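Local coordinates for membrane-bound protease PH1510 (Pyrococcus horikoshii OT3, PDB 3WWV), which cleaves proteins preferentially near hydrophobic or aromatic residues as a membrane-bound serine protease, and is represented here by its C-terminal OB-fold domain, at residues S38-K43 with I61-R66; E8-L13 with V53-L58; E19-E24 with W34-K39. All blocks are in the same frame, centred on the assembly; numbering follows the deposited sequence.

Contact 1 of 3, residues S38-K43 with I61-R66; sequences SKFNGK and IVVRER
Lys39 N donates to Val62 O over 2.8 Å in a fairly straight bond, with an N-H...O angle of 156°. The same oxygen also meets Ser38 CA at 3.2 Å, a CA-H...O contact, so two neighbouring residues close on one carbonyl. Beside this bond Lys39 CB rests 3.7 Å from Ile61 CG2, where the two side chains cross obliquely. Further along the strand Val63 CG1 comes within 3.8 Å of Phe40 CE2; these side chains lie side by side and point the same way. Asn41 and Arg64 cross at about a right angle, with Asn41 OD1 3.5 Å from Arg64 CG and at the edge of the guanidinium, whose plane is turned 46° from the amide. A water also links the two residues, accepting from the backbone N of Arg64 and giving a weak bond to Asn41 OD1. Ser38 and Val62 form the parallel bridge between strands 32-38 and 59-64, the pairing of third and fifth strands expected of an OB fold. Further out, Ser38 OG is held between backbone N and carbonyl carbon (chi1 61°) and donates to Asn41 O at 2.6 Å, which ties together the turn leaving the strand. Lys39 CG lies 4.0 Å above the Phe40 ring plane, over its centre. The guanidinium of Arg64 has its stronger partners in Glu48 and Glu45, both salt-bridged through NH2; an alanine here would probably leave these two carboxylates without their shared cation and open a gap beside the Asn41 amide. Ile11 of the second subunit packs against Lys39 and Phe40, and Arg66 NH2 donates to the carbonyl oxygen of that same Ile11.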
ATOM      1  N   SER A  38      -9.951   6.619   2.817  1.00 24.64           N
ATOM      2  CA  SER A  38      -9.239   6.599   1.545  1.00 25.32           C
ATOM      3  C   SER A  38      -8.173   7.680   1.547  1.00 24.26           C
ATOM      4  O   SER A  38      -8.425   8.791   2.008  1.00 23.35           O
ATOM      5  CB  SER A  38     -10.183   6.785   0.366  1.00 26.66           C
ATOM      6  OG  SER A  38     -10.837   8.029   0.445  1.00 30.74           O
ATOM      7  N   LYS A  39      -6.986   7.347   1.044  1.00 24.21           N
ATOM      8  CA  LYS A  39      -5.858   8.281   1.086  1.00 24.69           C
ATOM      9  C   LYS A  39      -6.041   9.531   0.222  1.00 26.07           C
ATOM     10  O   LYS A  39      -5.729  10.627   0.672  1.00 25.94           O
ATOM     11  CB  LYS A  39      -4.546   7.597   0.729  1.00 24.49           C
ATOM     12  CG  LYS A  39      -3.337   8.446   1.107  1.00 23.95           C
ATOM     13  CD  LYS A  39      -2.030   7.743   0.820  1.00 23.08           C
ATOM     14  CE  LYS A  39      -0.888   8.735   0.915  1.00 24.03           C
ATOM     15  NZ  LYS A  39      -0.506   9.024   2.321  1.00 23.74           N
ATOM     16  N   PHE A  40      -6.537   9.373  -1.004  1.00 27.60           N
ATOM     17  CA  PHE A  40      -6.668  10.522  -1.910  1.00 30.78           C
ATOM     18  C   PHE A  40      -8.102  10.752  -2.320  1.00 35.34           C
ATOM     19  O   PHE A  40      -8.587  11.888  -2.267  1.00 33.39           O
ATOM     20  CB  PHE A  40      -5.887  10.321  -3.208  1.00 28.64           C
ATOM     21  CG  PHE A  40      -4.502   9.823  -3.019  1.00 27.14           C
ATOM     22  CD1 PHE A  40      -3.475  10.701  -2.704  1.00 26.41           C
ATOM     23  CD2 PHE A  40      -4.216   8.475  -3.200  1.00 26.24           C
ATOM     24  CE1 PHE A  40      -2.183  10.238  -2.551  1.00 26.10           C
ATOM     25  CE2 PHE A  40      -2.929   8.007  -3.056  1.00 25.63           C
ATOM     26  CZ  PHE A  40      -1.915   8.888  -2.723  1.00 25.76           C
ATOM     27  N   ASN A  41      -8.740   9.663  -2.772  1.00 40.39           N
ATOM     28  CA  ASN A  41     -10.094   9.676  -3.328  1.00 44.27           C
ATOM     29  C   ASN A  41     -11.109  10.288  -2.383  1.00 43.88           C
ATOM     30  O   ASN A  41     -11.049  10.077  -1.178  1.00 46.52           O
ATOM     31  CB  ASN A  41     -10.545   8.257  -3.703  1.00 48.12           C
ATOM     32  CG  ASN A  41      -9.973   7.775  -5.033  1.00 52.18           C
ATOM     33  OD1 ASN A  41     -10.216   6.634  -5.441  1.00 54.96           O
ATOM     34  ND2 ASN A  41      -9.214   8.636  -5.717  1.00 54.43           N
ATOM     35  N   GLY A  42     -12.039  11.052  -2.940  1.00 44.28           N
ATOM     36  CA  GLY A  42     -13.123  11.626  -2.156  1.00 41.95           C
ATOM     37  C   GLY A  42     -14.147  10.581  -1.733  1.00 41.45           C
ATOM     38  O   GLY A  42     -14.837  10.778  -0.724  1.00 41.53           O
ATOM     39  N   LYS A  43     -14.231   9.476  -2.491  1.00 37.35           N
ATOM     40  CA  LYS A  43     -15.290   8.468  -2.316  1.00 34.33           C
ATOM     41  C   LYS A  43     -14.964   7.096  -2.933  1.00 32.26           C
ATOM     42  O   LYS A  43     -14.766   6.984  -4.145  1.00 31.86           O
ATOM     43  CB  LYS A  43     -16.619   8.988  -2.885  1.00 33.92           C
ATOM     44  CG  LYS A  43     -17.785   8.011  -2.785  1.00 34.82           C
ATOM     45  CD  LYS A  43     -18.941   8.431  -3.679  1.00 37.58           C
ATOM     46  CE  LYS A  43     -19.740   9.553  -3.039  1.00 40.46           C
ATOM     47  NZ  LYS A  43     -20.585  10.265  -4.034  1.00 43.36           N
ATOM     48  N   ILE A  61      -5.710   3.199   6.333  1.00 20.52           N
ATOM     49  CA  ILE A  61      -5.639   4.110   5.187  1.00 19.78           C
ATOM     50  C   ILE A  61      -5.469   3.261   3.947  1.00 19.94           C
ATOM     51  O   ILE A  61      -4.617   2.374   3.897  1.00 20.81           O
ATOM     52  CB  ILE A  61      -4.526   5.157   5.363  1.00 20.90           C
ATOM     53  CG1 ILE A  61      -4.872   6.038   6.570  1.00 21.18           C
ATOM     54  CG2 ILE A  61      -4.367   6.035   4.120  1.00 19.95           C
ATOM     55  CD1 ILE A  61      -3.658   6.583   7.277  1.00 22.82           C
ATOM     56  N   VAL A  62      -6.324   3.505   2.960  1.00 19.20           N
ATOM     57  CA  VAL A  62      -6.492   2.598   1.835  1.00 17.62           C
ATOM     58  C   VAL A  62      -6.545   3.402   0.549  1.00 18.42           C
ATOM     59  O   VAL A  62      -6.907   4.588   0.568  1.00 18.92           O
ATOM     60  CB  VAL A  62      -7.785   1.753   1.966  1.00 17.03           C
ATOM     61  CG1 VAL A  62      -7.803   0.946   3.259  1.00 16.54           C
ATOM     62  CG2 VAL A  62      -9.029   2.620   1.891  1.00 16.46           C
ATOM     63  N   VAL A  63      -6.151   2.764  -0.549  1.00 18.68           N
ATOM     64  CA  VAL A  63      -6.441   3.236  -1.908  1.00 20.15           C
ATOM     65  C   VAL A  63      -7.304   2.156  -2.556  1.00 21.42           C
ATOM     66  O   VAL A  63      -7.281   1.006  -2.103  1.00 21.28           O
ATOM     67  CB  VAL A  63      -5.155   3.479  -2.757  1.00 19.64           C
ATOM     68  CG1 VAL A  63      -4.313   4.604  -2.158  1.00 19.31           C
ATOM     69  CG2 VAL A  63      -4.321   2.210  -2.905  1.00 18.44           C
ATOM     70  N   ARG A  64      -8.071   2.490  -3.593  1.00 23.31           N
ATOM     71  CA  ARG A  64      -8.755   1.414  -4.314  1.00 25.23           C
ATOM     72  C   ARG A  64      -7.746   0.567  -5.052  1.00 25.72           C
ATOM     73  O   ARG A  64      -6.724   1.063  -5.524  1.00 25.48           O
ATOM     74  CB  ARG A  64      -9.881   1.870  -5.254  1.00 26.71           C
ATOM     75  CG  ARG A  64      -9.728   3.215  -5.931  1.00 28.20           C
ATOM     76  CD  ARG A  64     -10.670   3.319  -7.132  1.00 28.93           C
ATOM     77  NE  ARG A  64     -11.980   2.723  -6.907  1.00 28.35           N
ATOM     78  CZ  ARG A  64     -13.068   3.402  -6.553  1.00 28.82           C
ATOM     79  NH1 ARG A  64     -13.028   4.712  -6.382  1.00 28.34           N
ATOM     80  NH2 ARG A  64     -14.204   2.760  -6.365  1.00 29.11           N
ATOM     81  N   GLU A  65      -8.033  -0.725  -5.115  1.00 26.18           N
ATOM     82  CA  GLU A  65      -7.147  -1.673  -5.754  1.00 27.00           C
ATOM     83  C   GLU A  65      -6.941  -1.274  -7.231  1.00 26.78           C
ATOM     84  O   GLU A  65      -7.892  -0.891  -7.915  1.00 24.25           O
ATOM     85  CB  GLU A  65      -7.735  -3.081  -5.595  1.00 27.10           C
ATOM     86  CG  GLU A  65      -6.966  -4.209  -6.271  1.00 29.36           C
ATOM     87  CD  GLU A  65      -5.599  -4.479  -5.663  1.00 30.41           C
ATOM     88  OE1 GLU A  65      -5.087  -3.643  -4.886  1.00 30.62           O
ATOM     89  OE2 GLU A  65      -5.025  -5.540  -5.980  1.00 32.56           O
ATOM     90  N   ARG A  66      -5.699  -1.334  -7.698  1.00 28.52           N
ATOM     91  CA  ARG A  66      -5.383  -1.030  -9.097  1.00 31.81           C
ATOM     92  C   ARG A  66      -5.885  -2.094 -10.078  1.00 36.04           C
ATOM     93  O   ARG A  66      -5.870  -3.293  -9.776  1.00 35.93           O
ATOM     94  CB  ARG A  66      -3.884  -0.823  -9.275  1.00 32.34           C
ATOM     95  CG  ARG A  66      -3.318   0.329  -8.460  1.00 32.11           C
ATOM     96  CD  ARG A  66      -3.435   1.650  -9.196  1.00 31.34           C
ATOM     97  NE  ARG A  66      -2.783   2.703  -8.430  1.00 30.86           N
ATOM     98  CZ  ARG A  66      -2.144   3.747  -8.949  1.00 31.26           C
ATOM     99  NH1 ARG A  66      -2.047   3.909 -10.265  1.00 30.65           N
ATOM    100  NH2 ARG A  66      -1.599   4.638  -8.136  1.00 30.72           N
TER
HETATM  101  O   HOH W   1      -7.810   5.322  -4.203  1.00 25.25           O

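Contact 2 of 3, residues E8-L13 with V53-L58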
ATOM      1  N   GLU A   8       2.526  -3.430  10.575  1.00 39.38           N
ATOM      2  CA  GLU A   8       3.155  -4.470   9.788  1.00 39.21           C
ATOM      3  C   GLU A   8       2.164  -5.567   9.400  1.00 36.34           C
ATOM      4  O   GLU A   8       2.274  -6.156   8.331  1.00 36.65           O
ATOM      5  CB  GLU A   8       4.339  -5.050  10.554  1.00 41.44           C
ATOM      6  CG  GLU A   8       5.277  -5.870   9.686  1.00 45.90           C
ATOM      7  CD  GLU A   8       6.640  -6.087  10.321  1.00 48.21           C
ATOM      8  OE1 GLU A   8       7.391  -6.940   9.803  1.00 49.24           O
ATOM      9  OE2 GLU A   8       6.964  -5.408  11.325  1.00 50.51           O
ATOM     10  N   GLU A   9       1.197  -5.824  10.270  1.00 33.91           N
ATOM     11  CA  GLU A   9       0.229  -6.889  10.055  1.00 31.36           C
ATOM     12  C   GLU A   9      -0.800  -6.492   9.006  1.00 28.34           C
ATOM     13  O   GLU A   9      -1.273  -7.339   8.253  1.00 28.56           O
ATOM     14  CB  GLU A   9      -0.484  -7.247  11.363  1.00 33.74           C
ATOM     15  CG  GLU A   9       0.433  -7.406  12.566  1.00 38.60           C
ATOM     16  CD  GLU A   9      -0.326  -7.735  13.843  1.00 42.62           C
ATOM     17  OE1 GLU A   9      -0.157  -6.998  14.839  1.00 45.22           O
ATOM     18  OE2 GLU A   9      -1.103  -8.720  13.850  1.00 44.51           O
ATOM     19  N   MET A  10      -1.140  -5.208   8.955  1.00 25.46           N
ATOM     20  CA  MET A  10      -2.261  -4.743   8.127  1.00 24.72           C
ATOM     21  C   MET A  10      -1.853  -4.205   6.757  1.00 23.69           C
ATOM     22  O   MET A  10      -2.600  -4.355   5.788  1.00 23.73           O
ATOM     23  CB  MET A  10      -3.087  -3.670   8.858  1.00 24.72           C
ATOM     24  CG  MET A  10      -3.655  -4.088  10.208  1.00 25.00           C
ATOM     25  SD  MET A  10      -4.569  -5.628  10.109  1.00 25.84           S
ATOM     26  CE  MET A  10      -5.988  -5.165   9.113  1.00 24.89           C
ATOM     27  N   ILE A  11      -0.682  -3.581   6.683  1.00 21.18           N
ATOM     28  CA  ILE A  11      -0.266  -2.895   5.474  1.00 20.80           C
ATOM     29  C   ILE A  11      -0.004  -3.887   4.331  1.00 21.32           C
ATOM     30  O   ILE A  11       0.681  -4.898   4.500  1.00 21.03           O
ATOM     31  CB  ILE A  11       0.915  -1.927   5.753  1.00 20.06           C
ATOM     32  CG1 ILE A  11       0.419  -0.765   6.619  1.00 19.62           C
ATOM     33  CG2 ILE A  11       1.495  -1.378   4.456  1.00 19.65           C
ATOM     34  CD1 ILE A  11       1.497   0.190   7.085  1.00 20.86           C
ATOM     35  N   GLY A  12      -0.595  -3.611   3.173  1.00 21.72           N
ATOM     36  CA  GLY A  12      -0.458  -4.493   2.019  1.00 21.35           C
ATOM     37  C   GLY A  12      -1.635  -5.416   1.789  1.00 21.82           C
ATOM     38  O   GLY A  12      -1.788  -5.947   0.695  1.00 21.90           O
ATOM     39  N   LEU A  13      -2.462  -5.622   2.815  1.00 22.72           N
ATOM     40  CA  LEU A  13      -3.635  -6.503   2.689  1.00 23.39           C
ATOM     41  C   LEU A  13      -4.724  -5.903   1.803  1.00 24.17           C
ATOM     42  O   LEU A  13      -4.815  -4.680   1.650  1.00 24.26           O
ATOM     43  CB  LEU A  13      -4.236  -6.837   4.064  1.00 23.13           C
ATOM     44  CG  LEU A  13      -3.412  -7.721   5.010  1.00 23.99           C
ATOM     45  CD1 LEU A  13      -4.115  -7.907   6.345  1.00 22.62           C
ATOM     46  CD2 LEU A  13      -3.082  -9.069   4.381  1.00 23.70           C
ATOM     47  N   VAL A  53      -2.568   0.740   2.820  1.00 20.49           N
ATOM     48  CA  VAL A  53      -1.264   1.371   2.555  1.00 21.40           C
ATOM     49  C   VAL A  53      -0.600   1.983   3.789  1.00 23.04           C
ATOM     50  O   VAL A  53       0.620   2.213   3.797  1.00 23.83           O
ATOM     51  CB  VAL A  53      -1.318   2.415   1.405  1.00 21.42           C
ATOM     52  CG1 VAL A  53      -1.731   1.750   0.094  1.00 20.84           C
ATOM     53  CG2 VAL A  53      -2.254   3.575   1.737  1.00 21.26           C
ATOM     54  N   ASP A  54      -1.398   2.247   4.824  1.00 24.05           N
ATOM     55  CA  ASP A  54      -0.904   2.836   6.075  1.00 25.28           C
ATOM     56  C   ASP A  54      -1.934   2.642   7.174  1.00 25.50           C
ATOM     57  O   ASP A  54      -3.007   2.098   6.934  1.00 23.95           O
ATOM     58  CB  ASP A  54      -0.628   4.334   5.893  1.00 27.41           C
ATOM     59  CG  ASP A  54       0.364   4.884   6.902  1.00 29.82           C
ATOM     60  OD1 ASP A  54       0.912   4.128   7.741  1.00 31.23           O
ATOM     61  OD2 ASP A  54       0.599   6.104   6.853  1.00 32.45           O
ATOM     62  N   MET A  55      -1.600   3.096   8.377  1.00 27.66           N
ATOM     63  CA  MET A  55      -2.508   3.025   9.513  1.00 30.03           C
ATOM     64  C   MET A  55      -2.375   4.265  10.384  1.00 31.14           C
ATOM     65  O   MET A  55      -1.274   4.738  10.640  1.00 30.74           O
ATOM     66  CB  MET A  55      -2.233   1.779  10.344  1.00 31.65           C
ATOM     67  CG  MET A  55      -3.491   1.092  10.824  1.00 33.86           C
ATOM     68  SD  MET A  55      -3.158  -0.280  11.933  1.00 36.60           S
ATOM     69  CE  MET A  55      -2.013  -1.205  10.942  1.00 34.19           C
ATOM     70  N   ASP A  56      -3.520   4.771  10.828  1.00 33.21           N
ATOM     71  CA  ASP A  56      -3.623   5.947  11.674  1.00 34.27           C
ATOM     72  C   ASP A  56      -4.397   5.535  12.921  1.00 34.35           C
ATOM     73  O   ASP A  56      -5.632   5.488  12.907  1.00 33.54           O
ATOM     74  CB  ASP A  56      -4.398   7.037  10.929  1.00 37.89           C
ATOM     75  CG  ASP A  56      -4.255   8.409  11.566  1.00 41.77           C
ATOM     76  OD1 ASP A  56      -3.397   8.594  12.463  1.00 42.85           O
ATOM     77  OD2 ASP A  56      -4.996   9.315  11.141  1.00 44.70           O
ATOM     78  N   GLY A  57      -3.679   5.233  13.998  1.00 33.22           N
ATOM     79  CA  GLY A  57      -4.313   4.649  15.173  1.00 32.93           C
ATOM     80  C   GLY A  57      -4.942   3.331  14.768  1.00 32.32           C
ATOM     81  O   GLY A  57      -4.261   2.460  14.246  1.00 36.28           O
ATOM     82  N   LEU A  58      -6.247   3.208  14.974  1.00 30.76           N
ATOM     83  CA  LEU A  58      -7.002   2.032  14.565  1.00 29.63           C
ATOM     84  C   LEU A  58      -7.740   2.221  13.227  1.00 29.28           C
ATOM     85  O   LEU A  58      -8.582   1.393  12.851  1.00 30.82           O
ATOM     86  CB  LEU A  58      -7.995   1.635  15.670  1.00 29.65           C
ATOM     87  CG  LEU A  58      -7.412   1.229  17.028  1.00 30.14           C
ATOM     88  CD1 LEU A  58      -8.520   1.106  18.063  1.00 29.95           C
ATOM     89  CD2 LEU A  58      -6.600  -0.064  16.931  1.00 29.54           C
TER
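Met10 and Met55 make an apolar side-chain contact between the helix end and the strand, crossing at a slant with the terminal methyl of one against the root of the other. Met55 CE lies 3.4 Å from Met10 CG and equally close to Met10 CB, a tight approach for carbon atoms. A bend at the last torsion of Met55 (chi3 -53°) places this methyl, while Met10 folds at both chi2 and chi3 and carries its own terminal methyl, CE, away to Trp34.

The second kind of contact sets an aliphatic side chain on backbone. Ile11 lays its longer branch over the strand, CD1 reaching Asp54 CA at 3.7 Å, and its CG2 sits 3.8 Å from Val53 O. The Asp54 carboxylate borders the same CD1 methyl, with OD1 4.0 Å from it.

Polar bonds serve each segment separately, for none runs between the two. Leu13 N donates to Met10 O over 3.2 Å, closing a type II turn; Gly12 occupies its third position with phi at 100°, where a side chain would jam against the preceding carbonyl. In the strand, Met55 N makes a weak bond to Asp54 OD1, and Val53 and Asp54 together face Ile61 as a classic beta bulge.

Around the pair, Leu60 of strand 59-64 touches both methionines, and Val29 at the end of strand 24-29 adds to the setting of Met10. The turn continues into backbone hydrogen bonds that join Gly12 and Leu13 with Val52. Across the dimer interface Ile11 O accepts from Arg66 of the second subunit, and Ile11 of that subunit packs on Val53, so the short helix 7-10 leads into a turn lying between strand 49-56 and the other chain.

Contact 3 of 3, residues E19-E24 with W34-K39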
ATOM      1  N   GLU A  19     -18.943  -0.209   4.246  1.00 27.12           N
ATOM      2  CA  GLU A  19     -19.656   1.057   4.349  1.00 28.59           C
ATOM      3  C   GLU A  19     -18.852   2.143   3.628  1.00 28.62           C
ATOM      4  O   GLU A  19     -17.714   2.428   4.004  1.00 28.59           O
ATOM      5  CB  GLU A  19     -19.890   1.431   5.817  1.00 29.20           C
ATOM      6  CG  GLU A  19     -20.534   2.791   6.011  1.00 31.02           C
ATOM      7  CD  GLU A  19     -20.737   3.136   7.474  1.00 32.55           C
ATOM      8  OE1 GLU A  19     -21.764   2.717   8.048  1.00 34.90           O
ATOM      9  OE2 GLU A  19     -19.876   3.832   8.047  1.00 32.56           O
ATOM     10  N   GLU A  20     -19.462   2.742   2.604  1.00 28.84           N
ATOM     11  CA  GLU A  20     -18.799   3.697   1.700  1.00 29.40           C
ATOM     12  C   GLU A  20     -17.777   4.598   2.386  1.00 28.70           C
ATOM     13  O   GLU A  20     -18.066   5.209   3.423  1.00 28.09           O
ATOM     14  CB  GLU A  20     -19.828   4.552   0.944  1.00 30.34           C
ATOM     15  CG  GLU A  20     -19.232   5.455  -0.125  1.00 31.46           C
ATOM     16  CD  GLU A  20     -20.281   6.271  -0.862  1.00 34.27           C
ATOM     17  OE1 GLU A  20     -20.859   7.212  -0.261  1.00 33.88           O
ATOM     18  OE2 GLU A  20     -20.511   5.982  -2.060  1.00 36.49           O
ATOM     19  N   LEU A  21     -16.591   4.665   1.781  1.00 27.29           N
ATOM     20  CA  LEU A  21     -15.518   5.559   2.212  1.00 27.21           C
ATOM     21  C   LEU A  21     -15.705   6.923   1.569  1.00 27.99           C
ATOM     22  O   LEU A  21     -15.470   7.084   0.374  1.00 28.19           O
ATOM     23  CB  LEU A  21     -14.158   4.977   1.816  1.00 25.65           C
ATOM     24  CG  LEU A  21     -13.498   3.944   2.722  1.00 24.24           C
ATOM     25  CD1 LEU A  21     -14.450   2.860   3.207  1.00 23.62           C
ATOM     26  CD2 LEU A  21     -12.326   3.335   1.995  1.00 22.84           C
ATOM     27  N   ASN A  22     -16.126   7.904   2.360  1.00 29.65           N
ATOM     28  CA  ASN A  22     -16.481   9.210   1.806  1.00 32.06           C
ATOM     29  C   ASN A  22     -15.974  10.458   2.548  1.00 30.69           C
ATOM     30  O   ASN A  22     -16.766  11.355   2.799  1.00 30.87           O
ATOM     31  CB  ASN A  22     -18.005   9.293   1.654  1.00 35.26           C
ATOM     32  CG  ASN A  22     -18.743   8.945   2.943  1.00 38.90           C
ATOM     33  OD1 ASN A  22     -19.726   8.199   2.921  1.00 42.57           O
ATOM     34  ND2 ASN A  22     -18.271   9.478   4.072  1.00 38.41           N
ATOM     35  N   PRO A  23     -14.659  10.539   2.881  1.00 30.35           N
ATOM     36  CA  PRO A  23     -13.546   9.613   2.635  1.00 28.58           C
ATOM     37  C   PRO A  23     -13.417   8.541   3.726  1.00 28.38           C
ATOM     38  O   PRO A  23     -12.675   7.573   3.545  1.00 27.76           O
ATOM     39  CB  PRO A  23     -12.325  10.538   2.646  1.00 28.10           C
ATOM     40  CG  PRO A  23     -12.690  11.618   3.604  1.00 27.98           C
ATOM     41  CD  PRO A  23     -14.195  11.748   3.599  1.00 28.77           C
ATOM     42  N   GLU A  24     -14.151   8.715   4.828  1.00 27.89           N
ATOM     43  CA  GLU A  24     -14.146   7.776   5.954  1.00 28.45           C
ATOM     44  C   GLU A  24     -15.303   6.773   5.893  1.00 26.63           C
ATOM     45  O   GLU A  24     -16.385   7.071   5.390  1.00 24.74           O
ATOM     46  CB  GLU A  24     -14.152   8.535   7.289  1.00 31.61           C
ATOM     47  CG  GLU A  24     -12.843   9.262   7.583  1.00 35.92           C
ATOM     48  CD  GLU A  24     -12.882  10.113   8.843  1.00 40.14           C
ATOM     49  OE1 GLU A  24     -13.843  10.891   9.029  1.00 41.84           O
ATOM     50  OE2 GLU A  24     -11.928  10.021   9.650  1.00 43.31           O
ATOM     51  N   TRP A  34     -13.054  -3.046  10.075  1.00 26.21           N
ATOM     52  CA  TRP A  34     -12.165  -1.942  10.426  1.00 24.67           C
ATOM     53  C   TRP A  34     -12.694  -0.583   9.970  1.00 24.70           C
ATOM     54  O   TRP A  34     -13.326  -0.473   8.918  1.00 23.36           O
ATOM     55  CB  TRP A  34     -10.800  -2.151   9.783  1.00 23.99           C
ATOM     56  CG  TRP A  34      -9.948  -3.147  10.453  1.00 23.80           C
ATOM     57  CD1 TRP A  34      -9.978  -4.498  10.289  1.00 22.66           C
ATOM     58  CD2 TRP A  34      -8.891  -2.876  11.382  1.00 23.84           C
ATOM     59  NE1 TRP A  34      -9.016  -5.087  11.067  1.00 22.58           N
ATOM     60  CE2 TRP A  34      -8.336  -4.115  11.751  1.00 23.46           C
ATOM     61  CE3 TRP A  34      -8.368  -1.702  11.945  1.00 24.23           C
ATOM     62  CZ2 TRP A  34      -7.277  -4.219  12.665  1.00 24.39           C
ATOM     63  CZ3 TRP A  34      -7.314  -1.803  12.845  1.00 24.31           C
ATOM     64  CH2 TRP A  34      -6.780  -3.052  13.197  1.00 24.06           C
ATOM     65  N   LYS A  35     -12.413   0.450  10.765  1.00 25.09           N
ATOM     66  CA  LYS A  35     -12.569   1.822  10.321  1.00 25.40           C
ATOM     67  C   LYS A  35     -11.512   2.049   9.254  1.00 24.61           C
ATOM     68  O   LYS A  35     -10.391   1.547   9.370  1.00 24.60           O
ATOM     69  CB  LYS A  35     -12.354   2.800  11.470  1.00 28.00           C
ATOM     70  CG  LYS A  35     -13.499   2.900  12.459  1.00 33.01           C
ATOM     71  CD  LYS A  35     -13.168   3.893  13.568  1.00 38.15           C
ATOM     72  CE  LYS A  35     -14.433   4.399  14.249  1.00 41.90           C
ATOM     73  NZ  LYS A  35     -14.346   5.851  14.593  1.00 45.37           N
ATOM     74  N   ALA A  36     -11.868   2.792   8.212  1.00 23.75           N
ATOM     75  CA  ALA A  36     -10.952   3.039   7.106  1.00 23.93           C
ATOM     76  C   ALA A  36     -11.173   4.414   6.498  1.00 24.62           C
ATOM     77  O   ALA A  36     -12.253   5.000   6.633  1.00 24.35           O
ATOM     78  CB  ALA A  36     -11.074   1.951   6.043  1.00 23.28           C
ATOM     79  N   ARG A  37     -10.132   4.913   5.835  1.00 25.06           N
ATOM     80  CA  ARG A  37     -10.124   6.244   5.234  1.00 27.04           C
ATOM     81  C   ARG A  37      -9.365   6.146   3.911  1.00 25.47           C
ATOM     82  O   ARG A  37      -8.262   5.616   3.881  1.00 25.42           O
ATOM     83  CB  ARG A  37      -9.433   7.224   6.197  1.00 29.01           C
ATOM     84  CG  ARG A  37      -9.445   8.683   5.780  1.00 32.33           C
ATOM     85  CD  ARG A  37      -9.074   9.609   6.938  1.00 35.42           C
ATOM     86  NE  ARG A  37      -7.633   9.651   7.226  1.00 37.56           N
ATOM     87  CZ  ARG A  37      -7.072   9.405   8.419  1.00 38.52           C
ATOM     88  NH1 ARG A  37      -7.803   9.088   9.484  1.00 36.94           N
ATOM     89  NH2 ARG A  37      -5.756   9.486   8.548  1.00 39.29           N
ATOM     90  N   SER A  38      -9.951   6.619   2.817  1.00 24.64           N
ATOM     91  CA  SER A  38      -9.239   6.599   1.545  1.00 25.32           C
ATOM     92  C   SER A  38      -8.173   7.680   1.547  1.00 24.26           C
ATOM     93  O   SER A  38      -8.425   8.791   2.008  1.00 23.35           O
ATOM     94  CB  SER A  38     -10.183   6.785   0.366  1.00 26.66           C
ATOM     95  OG  SER A  38     -10.837   8.029   0.445  1.00 30.74           O
ATOM     96  N   LYS A  39      -6.986   7.347   1.044  1.00 24.21           N
ATOM     97  CA  LYS A  39      -5.858   8.281   1.086  1.00 24.69           C
ATOM     98  C   LYS A  39      -6.041   9.531   0.222  1.00 26.07           C
ATOM     99  O   LYS A  39      -5.729  10.627   0.672  1.00 25.94           O
ATOM    100  CB  LYS A  39      -4.546   7.597   0.729  1.00 24.49           C
ATOM    101  CG  LYS A  39      -3.337   8.446   1.107  1.00 23.95           C
ATOM    102  CD  LYS A  39      -2.030   7.743   0.820  1.00 23.08           C
ATOM    103  CE  LYS A  39      -0.888   8.735   0.915  1.00 24.03           C
ATOM    104  NZ  LYS A  39      -0.506   9.024   2.321  1.00 23.74           N
TER
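The Arg37 guanidinium has Glu24 OE2 at its edge, near its plane, with the carboxylate turned 56° from it. At 4.2 Å, Glu24 OE2 and Arg37 NH1 are too far apart for a salt bridge, although their opposite charges would probably still attract; the firm partner of the arginine is Asp56, salt-bridged to NH2. The aliphatic parts of the two side chains run side by side in the same direction, and Glu24 CG comes within 3.8 Å of Arg37 CD. Arg37 CG stands anti to the backbone N (chi1 -175°), which sets the start of the chain alongside the glutamate.

In the backbone, Glu24 and Arg37 form an antiparallel non-hydrogen-bonded pair, part of the meander of the first three strands of the OB fold. The bond next to it is Ser38 N to Pro23 O, 3.0 Å long with an N-H...O angle of 163°. Pro23 O also meets Arg37 CA at 3.3 Å, and Glu24 CA lies 3.4 Å from Ala36 O, so CA-H...O contacts flank the pair. Pro23, preceded by a cis peptide bond, puts its CB 3.7 Å from Ser38 OG, and a bound sodium ion lies about 4 Å from its side chain.

Leu21 turns inward from the loop: its CD2 reaches Ser38 N at 4.1 Å and packs loosely toward Ala36 CB. Leu21 also touches Ile27, Ile44 and Val62, which places this loop, between strands 14-19 and 24-29, over one end of the buried core, with strand 32-38 paired to strand 24-29 on one flank and strand 59-64 on the other.

In the fold
All three contacts belong to one compact OB-fold domain, whose sheet runs in the order 14-19, 24-29, 32-38, 59-64, 49-56. Contacts 1 and 3 have centres 8 Å apart and share Ser38 and Lys39, since strand 32-38 lies between strands 24-29 and 59-64. Contact 2 is 13 Å from each and on the opposite side of the chain's centre from contact 3. Strand 59-64 joins contact 1 to contact 2 through bonds of Ile61 to Val53 and Asp54. Along the chain, contact 2 encloses contact 3 and alternates with contact 1. Contacts 1 and 2 both reach the second subunit, linking the fold to the dimer.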